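Local coordinates for cyclic nucleotide-binding protein (Ruegeria pomeroyi DSS-3, PDB 3H3Z) that probably acts as a DNA-binding transcription regulator of the Crp type, pairing a cyclic nucleotide-binding domain with a helix-turn-helix domain, at residues K62-T67 with S98-T103. Numbering follows the deposited sequence.
Sequences KLFRMT and SAEAVT
Lys-62 and Glu-100 exchange both of their backbone hydrogen bonds: Lys-62 N gives its hydrogen to Glu-100 O at 2.9 Å, and Glu-100 N returns one to Lys-62 O, each with a near-linear N-H...O angle of 162°. Two residues along, Phe-64 and Ser-98 repeat the exchange, and Ser-98 N to Phe-64 O is the straighter of that pair's bonds (2.8 Å, 176°). Two carbonyl oxygens take a further CA-H...O contact: Ala-99 CA lies 3.3 Å from Lys-62 O, and Leu-63 CA approaches Ser-98 O. Between these hydrogen-bonded pairs, Leu-63 and Ala-99 form a non-hydrogen-bonded pair; their amide groups bond outward instead, Leu-63 to strand 72-79 and Ala-99 to strand 42-44. That pattern identifies 60-66 and 98-101 as the two inner strands of a four-stranded antiparallel sheet, part of the jelly-roll-like beta fold of the cyclic nucleotide-binding domain. On the face carrying Leu-63, CD2 meets Ala-99 CB at 3.4 Å. The other face carries Lys-62, Phe-64, Ser-98 and Glu-100. Lys-62 and Glu-100 run side by side, with Lys-62 NZ 3.6 Å from Glu-100 OE2 in a long salt bridge; the stronger partner of NZ is Glu-72. Lys-62 CD lies 3.7 Å from Val-102 CG2, the two side chains crossing at about a right angle. Shortening Lys-62 to an alanine is likely to leave Glu-100 and Glu-72 without their shared cation, with Val-102 CG2 keeping only its CB contact here. Phe-64 CG sits between its backbone N and carbonyl carbon (chi1 65°), bringing the ring across Ser-98, whose CB lies over one face, offset toward the rim, 4.0 Å from the centroid (CH-pi), while Glu-100 CB meets the ring edge in plane. Ser-98 OG is satisfied outside the pair, by a hydrogen bond with Gln-46 N.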
loop_
_atom_site.group_PDB
_atom_site.type_symbol
_atom_site.label_atom_id
_atom_site.label_comp_id
_atom_site.label_asym_id
_atom_site.label_seq_id
_atom_site.Cartn_x
_atom_site.Cartn_y
_atom_site.Cartn_z
ATOM N N LYS B 62 2.449 -7.591 19.992
ATOM C CA LYS B 62 1.624 -8.400 19.106
ATOM C C LYS B 62 0.196 -8.004 19.340
ATOM O O LYS B 62 -0.151 -7.583 20.438
ATOM C CB LYS B 62 1.782 -9.902 19.357
ATOM C CG LYS B 62 1.059 -10.424 20.584
ATOM C CD LYS B 62 1.511 -11.804 20.999
ATOM C CE LYS B 62 0.825 -12.197 22.324
ATOM N NZ LYS B 62 1.303 -13.462 22.928
ATOM N N LEU B 63 -0.604 -8.105 18.279
ATOM C CA LEU B 63 -2.004 -7.871 18.350
ATOM C C LEU B 63 -2.604 -9.240 18.097
ATOM O O LEU B 63 -2.082 -9.962 17.236
ATOM C CB LEU B 63 -2.480 -6.885 17.290
ATOM C CG LEU B 63 -1.880 -5.461 17.253
ATOM C CD1 LEU B 63 -2.695 -4.543 16.341
ATOM C CD2 LEU B 63 -1.853 -4.886 18.596
ATOM N N PHE B 64 -3.666 -9.589 18.843
ATOM C CA PHE B 64 -4.362 -10.867 18.701
ATOM C C PHE B 64 -5.876 -10.846 19.023
ATOM O O PHE B 64 -6.376 -9.973 19.784
ATOM C CB PHE B 64 -3.681 -11.933 19.573
ATOM C CG PHE B 64 -3.759 -11.655 21.067
ATOM C CD1 PHE B 64 -2.789 -10.888 21.705
ATOM C CD2 PHE B 64 -4.802 -12.176 21.830
ATOM C CE1 PHE B 64 -2.878 -10.618 23.041
ATOM C CE2 PHE B 64 -4.892 -11.929 23.180
ATOM C CZ PHE B 64 -3.933 -11.146 23.794
ATOM N N ARG B 65 -6.584 -11.788 18.389
ATOM C CA ARG B 65 -8.005 -12.076 18.610
ATOM C C ARG B 65 -8.201 -13.466 19.216
ATOM O O ARG B 65 -7.388 -14.354 19.035
ATOM C CB ARG B 65 -8.835 -12.055 17.324
ATOM C CG ARG B 65 -9.607 -10.747 17.052
ATOM C CD ARG B 65 -10.682 -10.890 15.923
HETATM N N MSE B 66 -9.312 -13.636 19.931
HETATM C CA MSE B 66 -9.673 -14.912 20.503
HETATM C C MSE B 66 -10.480 -15.712 19.502
HETATM O O MSE B 66 -11.474 -15.208 18.993
HETATM C CB MSE B 66 -10.506 -14.728 21.750
HETATM C CG MSE B 66 -9.797 -13.959 22.841
HETATM SE SE MSE B 66 -8.013 -14.631 23.196
HETATM C CE MSE B 66 -8.392 -16.470 23.339
ATOM N N THR B 67 -10.047 -16.949 19.218
ATOM C CA THR B 67 -10.798 -17.821 18.338
ATOM C C THR B 67 -12.073 -18.134 19.073
ATOM O O THR B 67 -12.162 -17.938 20.283
ATOM C CB THR B 67 -10.058 -19.116 17.960
ATOM O OG1 THR B 67 -9.768 -19.904 19.124
ATOM C CG2 THR B 67 -8.752 -18.793 17.252
ATOM N N SER B 98 -6.723 -7.467 21.040
ATOM C CA SER B 98 -5.970 -7.105 22.228
ATOM C C SER B 98 -4.538 -6.897 21.784
ATOM O O SER B 98 -4.164 -7.343 20.718
ATOM C CB SER B 98 -6.075 -8.205 23.298
ATOM O OG SER B 98 -7.432 -8.446 23.583
ATOM N N ALA B 99 -3.747 -6.238 22.615
ATOM C CA ALA B 99 -2.337 -5.911 22.330
ATOM C C ALA B 99 -1.536 -6.200 23.547
ATOM O O ALA B 99 -1.922 -5.781 24.634
ATOM C CB ALA B 99 -2.133 -4.401 21.922
ATOM N N GLU B 100 -0.387 -6.847 23.359
ATOM C CA GLU B 100 0.466 -7.231 24.458
ATOM C C GLU B 100 1.916 -7.184 24.037
ATOM O O GLU B 100 2.223 -7.503 22.899
ATOM C CB GLU B 100 0.060 -8.629 24.879
ATOM C CG GLU B 100 0.909 -9.346 25.917
ATOM C CD GLU B 100 0.340 -10.770 26.180
ATOM O OE1 GLU B 100 -0.884 -10.880 26.482
ATOM O OE2 GLU B 100 1.108 -11.754 26.059
ATOM N N ALA B 101 2.765 -6.755 24.974
ATOM C CA ALA B 101 4.204 -6.659 24.812
ATOM C C ALA B 101 4.838 -8.045 24.676
ATOM O O ALA B 101 4.770 -8.856 25.585
ATOM C CB ALA B 101 4.818 -5.930 26.007
ATOM N N VAL B 102 5.454 -8.325 23.544
ATOM C CA VAL B 102 6.111 -9.596 23.348
ATOM C C VAL B 102 7.498 -9.554 23.972
ATOM O O VAL B 102 8.020 -10.574 24.341
ATOM C CB VAL B 102 6.218 -9.931 21.880
ATOM C CG1 VAL B 102 7.175 -11.068 21.697
ATOM C CG2 VAL B 102 4.854 -10.274 21.381
ATOM N N THR B 103 8.085 -8.371 24.062
ATOM C CA THR B 103 9.363 -8.168 24.653
ATOM C C THR B 103 9.160 -6.962 25.528
ATOM O O THR B 103 8.143 -6.296 25.412
ATOM C CB THR B 103 10.411 -7.790 23.601
ATOM O OG1 THR B 103 10.214 -6.412 23.205
ATOM C CG2 THR B 103 10.323 -8.711 22.372
#